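Local coordinates for protein particle-associated lyase (Acinetobacter bacteriophage AP22, PDB 4Y9V) that probably degrades the capsular polysaccharide of Acinetobacter baumannii as a lyase, serving as the phage tailspike that binds the capsule saccharide, at residues I280-C285 with V302-D307; G149-I154 with G172-V177. All coordinates share one frame; numbering follows the deposited sequence.

Interaction 1: I280-C285 with V302-D307; sequences IQISNC and VAIGGD. With 49S (2-acetamido-2-deoxy-beta-D-mannopyranuronic acid), chain B.
Asn284 turns its flat carboxamide toward the end of 302-307. Asp307 N lies in the amide plane and donates to a lone pair of Asn284 OD1 at 3.0 Å, with 167° at the hydrogen. Gly305 O sits over one face of the group, 3.9 Å from Asn284 CG. At the other end of the amide, Asn284 ND2 donates to Val313 O. Gly306 has no side chain, and its CA comes within 3.3 Å of Asn284 OD1.

The second carboxamide, of Gln281, meets the sugar. Its CG is anti to the backbone N (chi1 -170°) and the chain runs on extended, which carries NE2 out to the acetamido-mannuronic acid. Gln281 NE2 donates to 49S O3 at 3.1 Å and weakly to 49S O7. Gln281 OE1 takes a bond from Arg253 NE, consistent with this setting of the amide. Gly306 N grips 49S O7 at 2.9 Å, nearly straight at 175°. Gly306 O accepts from 49S O3 at 2.8 Å. A water joins Ser283 OG to Asp307 OD1, while Asp307 OD2 pairs with Arg255.

Behind this site the two strands run parallel, their axes 4.7 Å apart. Ala303 N, Ile282 N, Gly305 N and Asn284 N make the ladder in turn, bonding to Ile280 O, Ala303 O, Ile282 O and Gly305 O. Such stacking of parallel strands is that of a beta-helix, as in the pectin lyase-like family. Ile280, Ile282, Val302 and Ile304 share the face that packs on Tyr288 and Tyr290 of strand 288-291. Val302 and Ile304 also reach Tyr345 of strand 343-346. Strand 250-255 continues the sheet beside 280-285, through backbone bonds of Gln281 and Ser283.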
loop_
_atom_site.group_PDB
_atom_site.type_symbol
_atom_site.label_atom_id
_atom_site.label_comp_id
_atom_site.label_asym_id
_atom_site.label_seq_id
_atom_site.Cartn_x
_atom_site.Cartn_y
_atom_site.Cartn_z
ATOM N N ILE A 280 1.129 10.409 -21.403
ATOM C CA ILE A 280 2.487 10.575 -20.941
ATOM C C ILE A 280 3.287 9.356 -21.389
ATOM O O ILE A 280 2.841 8.230 -21.193
ATOM C CB ILE A 280 2.570 10.674 -19.390
ATOM C CG1 ILE A 280 1.747 11.844 -18.890
ATOM C CG2 ILE A 280 4.034 10.798 -18.947
ATOM C CD1 ILE A 280 1.610 11.931 -17.397
ATOM N N GLN A 281 4.466 9.599 -21.969
ATOM C CA GLN A 281 5.433 8.537 -22.192
ATOM C C GLN A 281 6.594 8.727 -21.229
ATOM O O GLN A 281 7.261 9.769 -21.249
ATOM C CB GLN A 281 5.935 8.475 -23.636
ATOM C CG GLN A 281 6.766 7.201 -23.879
ATOM C CD GLN A 281 7.257 7.054 -25.304
ATOM O OE1 GLN A 281 7.325 8.034 -26.031
ATOM N NE2 GLN A 281 7.615 5.827 -25.687
ATOM N N ILE A 282 6.821 7.715 -20.410
ATOM C CA ILE A 282 8.025 7.643 -19.556
ATOM C C ILE A 282 8.990 6.786 -20.360
ATOM O O ILE A 282 8.762 5.599 -20.532
ATOM C CB ILE A 282 7.637 7.067 -18.179
ATOM C CG1 ILE A 282 6.645 7.968 -17.463
ATOM C CG2 ILE A 282 8.909 6.857 -17.362
ATOM C CD1 ILE A 282 6.009 7.346 -16.234
ATOM N N SER A 283 10.004 7.446 -20.935
ATOM C CA SER A 283 10.958 6.846 -21.856
ATOM C C SER A 283 12.294 6.655 -21.167
ATOM O O SER A 283 12.991 7.640 -20.900
ATOM C CB SER A 283 11.135 7.713 -23.085
ATOM O OG SER A 283 9.964 7.723 -23.866
ATOM N N ASN A 284 12.671 5.412 -20.871
ATOM C CA ASN A 284 14.041 5.139 -20.423
ATOM C C ASN A 284 14.413 5.934 -19.166
ATOM O O ASN A 284 15.452 6.588 -19.121
ATOM C CB ASN A 284 15.030 5.401 -21.556
ATOM C CG ASN A 284 14.577 4.752 -22.841
ATOM O OD1 ASN A 284 14.149 5.438 -23.785
ATOM N ND2 ASN A 284 14.600 3.430 -22.869
ATOM N N CYS A 285 13.546 5.851 -18.149
ATOM C CA CYS A 285 13.713 6.580 -16.910
ATOM C C CYS A 285 13.957 5.645 -15.728
ATOM O O CYS A 285 13.639 4.458 -15.756
ATOM C CB CYS A 285 12.483 7.417 -16.593
ATOM S SG CYS A 285 12.185 8.807 -17.707
ATOM N N VAL A 302 -0.698 6.232 -19.741
ATOM C CA VAL A 302 0.706 6.281 -19.331
ATOM C C VAL A 302 1.361 5.093 -20.016
ATOM O O VAL A 302 0.987 3.941 -19.775
ATOM C CB VAL A 302 0.908 6.248 -17.817
ATOM C CG1 VAL A 302 2.388 6.100 -17.490
ATOM C CG2 VAL A 302 0.327 7.507 -17.177
ATOM N N ALA A 303 2.332 5.394 -20.894
ATOM C CA ALA A 303 3.163 4.391 -21.537
ATOM C C ALA A 303 4.517 4.429 -20.859
ATOM O O ALA A 303 5.100 5.499 -20.715
ATOM C CB ALA A 303 3.337 4.692 -23.010
ATOM N N ILE A 304 5.003 3.275 -20.426
ATOM C CA ILE A 304 6.312 3.167 -19.789
ATOM C C ILE A 304 7.153 2.320 -20.740
ATOM O O ILE A 304 6.809 1.159 -21.016
ATOM C CB ILE A 304 6.254 2.629 -18.358
ATOM C CG1 ILE A 304 5.196 3.392 -17.553
ATOM C CG2 ILE A 304 7.625 2.724 -17.736
ATOM C CD1 ILE A 304 5.046 2.889 -16.114
ATOM N N GLY A 305 8.204 2.898 -21.287
ATOM C CA GLY A 305 8.977 2.204 -22.300
ATOM C C GLY A 305 10.138 3.085 -22.751
ATOM O O GLY A 305 11.058 3.316 -21.992
ATOM N N GLY A 306 10.066 3.567 -23.996
ATOM C CA GLY A 306 11.063 4.467 -24.536
ATOM C C GLY A 306 11.548 4.065 -25.918
ATOM O O GLY A 306 10.762 3.527 -26.705
ATOM N N ASP A 307 12.775 4.423 -26.195
ATOM C CA ASP A 307 13.320 4.284 -27.556
ATOM C C ASP A 307 14.708 3.661 -27.484
ATOM O O ASP A 307 15.029 2.927 -26.569
ATOM C CB ASP A 307 13.130 5.554 -28.374
ATOM C CG ASP A 307 13.989 6.712 -27.926
ATOM O OD1 ASP A 307 13.674 7.295 -26.871
ATOM O OD2 ASP A 307 14.994 7.030 -28.588
HETATM C C8 49S B . 9.381 0.774 -25.844
HETATM C C7 49S B . 8.408 1.808 -26.371
HETATM O O7 49S B . 7.856 2.623 -25.600
HETATM N N2 49S B . 8.184 1.792 -27.694
HETATM C C2 49S B . 7.235 2.666 -28.353
HETATM C C3 49S B . 7.920 3.782 -29.146
HETATM O O3 49S B . 8.736 4.586 -28.295
HETATM C C1 49S B . 6.376 1.854 -29.303
HETATM O O1 49S B . 5.750 0.778 -28.665
HETATM O O5 49S B . 7.206 1.272 -30.308
HETATM C C5 49S B . 7.769 2.287 -31.159
HETATM C C6 49S B . 8.533 1.600 -32.271
HETATM O O6A 49S B . 9.272 0.626 -31.981
HETATM O O6B 49S B . 8.391 2.073 -33.426
HETATM C C4 49S B . 8.673 3.216 -30.347
HETATM O O4 49S B . 9.031 4.218 -31.305
HETATM O O HOH W 1 10.906 7.430 -26.363
HETATM O O HOH W 2 14.496 0.844 -24.675
HETATM O O HOH W 3 13.418 1.656 -24.996
#

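Interaction 2: G149-I154 with G172-V177; sequences GDWLVI and GEFVEV
Trp151 and Phe174 form the dense part of this contact, side by side and pointing the same way. The indole edge meets the phenyl face in a T-shaped stack, with planes at 73° and centroids 4.8 Å apart. Trp151 NE1 stands 3.3 Å above the Phe174 ring plane, offset toward its rim. Trp151 CZ2 touches Phe174 CE2 further along. Trp151 CG is anti to the backbone N (chi1 175°), which lays the indole alongside the neighbouring strand. Val153 borders the phenyl, with CG1 at the ring edge and CG2 3.8 Å from Phe174 CD1. Phe258 packs on both rings.

The opposite face, of Leu152, Ile154 and Val175, is largely apolar but also takes in the buried Glu173, whose carboxylate bonds Tyr195 OH and Tyr192 N. Leu152 CD1 meets Val177 CG2 at 3.6 Å, and Ile154 CD1 rests 4.1 Å from Val175 CG1. Phe187 and Val185 of strand 184-187 pack on Val175 and Val177.

The strands are antiparallel neighbours in the Ig-like domain of the tailspike. Leu152 and Val175 are a hydrogen-bonded pair: Leu152 N donates to Val175 O and Val175 N to Leu152 O, the first at 2.9 Å. Trp151 with Glu176 and Val153 with Phe174 are non-hydrogen-bonded pairs.

Packing thins toward Gly149, Asp150 and Glu176, which are partly exposed. Here the backbone does most of the holding. Gly149 N donates to Val177 O, and Val177 N donates to Asp150 O at 3.0 Å. The methylene Glu176 CG lies 3.8 Å from Gly149 O. Asp150 OD2 turns to Gln147 N and Lys205, and Glu176 OE2 bonds Asn296 of the second subunit.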
loop_
_atom_site.group_PDB
_atom_site.type_symbol
_atom_site.label_atom_id
_atom_site.label_comp_id
_atom_site.label_asym_id
_atom_site.label_seq_id
_atom_site.Cartn_x
_atom_site.Cartn_y
_atom_site.Cartn_z
ATOM N N GLY A 149 29.299 12.356 -7.113
ATOM C CA GLY A 149 28.052 12.997 -7.434
ATOM C C GLY A 149 27.667 12.952 -8.895
ATOM O O GLY A 149 26.525 13.316 -9.218
ATOM N N ASP A 150 28.587 12.539 -9.751
ATOM C CA ASP A 150 28.263 12.491 -11.176
ATOM C C ASP A 150 27.157 11.458 -11.432
ATOM O O ASP A 150 27.114 10.373 -10.843
ATOM C CB ASP A 150 29.483 12.134 -11.990
ATOM C CG ASP A 150 30.521 13.248 -12.173
ATOM O OD1 ASP A 150 30.211 14.398 -11.804
ATOM O OD2 ASP A 150 31.588 12.929 -12.689
ATOM N N TRP A 151 26.310 11.803 -12.408
ATOM C CA TRP A 151 25.345 10.924 -13.020
ATOM C C TRP A 151 26.018 10.244 -14.214
ATOM O O TRP A 151 26.371 10.909 -15.184
ATOM C CB TRP A 151 24.114 11.739 -13.446
ATOM C CG TRP A 151 23.058 11.016 -14.213
ATOM C CD1 TRP A 151 22.968 9.700 -14.564
ATOM C CD2 TRP A 151 21.888 11.655 -14.744
ATOM N NE1 TRP A 151 21.833 9.482 -15.297
ATOM C CE2 TRP A 151 21.140 10.653 -15.419
ATOM C CE3 TRP A 151 21.384 12.948 -14.717
ATOM C CZ2 TRP A 151 19.936 10.948 -16.072
ATOM C CZ3 TRP A 151 20.185 13.237 -15.340
ATOM C CH2 TRP A 151 19.468 12.238 -16.004
ATOM N N LEU A 152 26.233 8.931 -14.074
ATOM C CA LEU A 152 26.789 8.132 -15.139
ATOM C C LEU A 152 25.704 7.186 -15.687
ATOM O O LEU A 152 24.753 6.813 -14.993
ATOM C CB LEU A 152 27.990 7.284 -14.695
ATOM C CG LEU A 152 29.126 8.075 -14.024
ATOM C CD1 LEU A 152 30.244 7.083 -13.653
ATOM C CD2 LEU A 152 29.657 9.191 -14.893
ATOM N N VAL A 153 25.896 6.804 -16.941
ATOM C CA VAL A 153 25.058 5.798 -17.589
ATOM C C VAL A 153 25.964 4.632 -17.963
ATOM O O VAL A 153 26.968 4.798 -18.652
ATOM C CB VAL A 153 24.388 6.330 -18.865
ATOM C CG1 VAL A 153 23.360 5.315 -19.362
ATOM C CG2 VAL A 153 23.754 7.706 -18.650
ATOM N N ILE A 154 25.585 3.427 -17.509
ATOM C CA ILE A 154 26.147 2.192 -18.006
ATOM C C ILE A 154 25.229 1.769 -19.146
ATOM O O ILE A 154 24.021 1.689 -18.956
ATOM C CB ILE A 154 26.150 1.115 -16.893
ATOM C CG1 ILE A 154 26.969 1.541 -15.697
ATOM C CG2 ILE A 154 26.593 -0.251 -17.453
ATOM C CD1 ILE A 154 26.738 0.721 -14.431
ATOM N N GLY A 172 21.304 -1.516 -19.502
ATOM C CA GLY A 172 22.020 -0.388 -18.945
ATOM C C GLY A 172 21.294 0.127 -17.726
ATOM O O GLY A 172 20.216 -0.363 -17.389
ATOM N N GLU A 173 21.876 1.119 -17.063
ATOM C CA GLU A 173 21.240 1.750 -15.920
ATOM C C GLU A 173 21.948 3.073 -15.608
ATOM O O GLU A 173 23.066 3.311 -16.060
ATOM C CB GLU A 173 21.226 0.821 -14.686
ATOM C CG GLU A 173 22.592 0.377 -14.206
ATOM C CD GLU A 173 22.426 -0.863 -13.334
ATOM O OE1 GLU A 173 22.194 -1.976 -13.905
ATOM O OE2 GLU A 173 22.450 -0.754 -12.085
ATOM N N PHE A 174 21.298 3.887 -14.811
ATOM C CA PHE A 174 21.862 5.109 -14.299
ATOM C C PHE A 174 22.435 4.884 -12.909
ATOM O O PHE A 174 21.825 4.177 -12.103
ATOM C CB PHE A 174 20.793 6.200 -14.192
ATOM C CG PHE A 174 20.130 6.598 -15.497
ATOM C CD1 PHE A 174 20.754 6.450 -16.724
ATOM C CD2 PHE A 174 18.850 7.160 -15.468
ATOM C CE1 PHE A 174 20.115 6.862 -17.902
ATOM C CE2 PHE A 174 18.216 7.559 -16.644
ATOM C CZ PHE A 174 18.861 7.400 -17.846
ATOM N N VAL A 175 23.595 5.495 -12.625
ATOM C CA VAL A 175 24.192 5.438 -11.316
ATOM C C VAL A 175 24.674 6.844 -10.918
ATOM O O VAL A 175 24.976 7.666 -11.773
ATOM C CB VAL A 175 25.347 4.418 -11.196
ATOM C CG1 VAL A 175 24.864 3.012 -11.575
ATOM C CG2 VAL A 175 26.548 4.833 -12.038
ATOM N N GLU A 176 24.764 7.050 -9.610
ATOM C CA GLU A 176 25.432 8.221 -9.040
ATOM C C GLU A 176 26.703 7.770 -8.327
ATOM O O GLU A 176 26.710 6.827 -7.551
ATOM C CB GLU A 176 24.527 8.982 -8.077
ATOM C CG GLU A 176 25.230 10.201 -7.496
ATOM C CD GLU A 176 24.313 11.072 -6.682
ATOM O OE1 GLU A 176 23.545 11.792 -7.320
ATOM O OE2 GLU A 176 24.377 11.023 -5.467
ATOM N N VAL A 177 27.798 8.481 -8.625
ATOM C CA VAL A 177 29.098 8.129 -8.089
ATOM C C VAL A 177 29.203 8.502 -6.609
ATOM O O VAL A 177 28.958 9.644 -6.219
ATOM C CB VAL A 177 30.192 8.835 -8.898
ATOM C CG1 VAL A 177 31.571 8.547 -8.309
ATOM C CG2 VAL A 177 30.128 8.397 -10.340
#

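In the fold
The centres of interactions 1 and 2 lie 19 Å apart, yet the two contacts touch. Asn284 O of interaction 1 is 3.7 Å from Phe174 CZ of interaction 2, a packing contact. Val313 also links them: it accepts the bond from Asn284 ND2 and packs on Val153 and Phe174. Interaction 1 forms part of the glycan pocket directly. Interaction 2 relates to it through the chain between its strands, which carries Arg166, Tyr168 and Tyr169 of the pocket. Arg166 and Tyr168 bond the same acetamido-mannuronic acid as Gln281 and Gly306. The Ig-like domain and the beta-helix thus both contribute to the saccharide site.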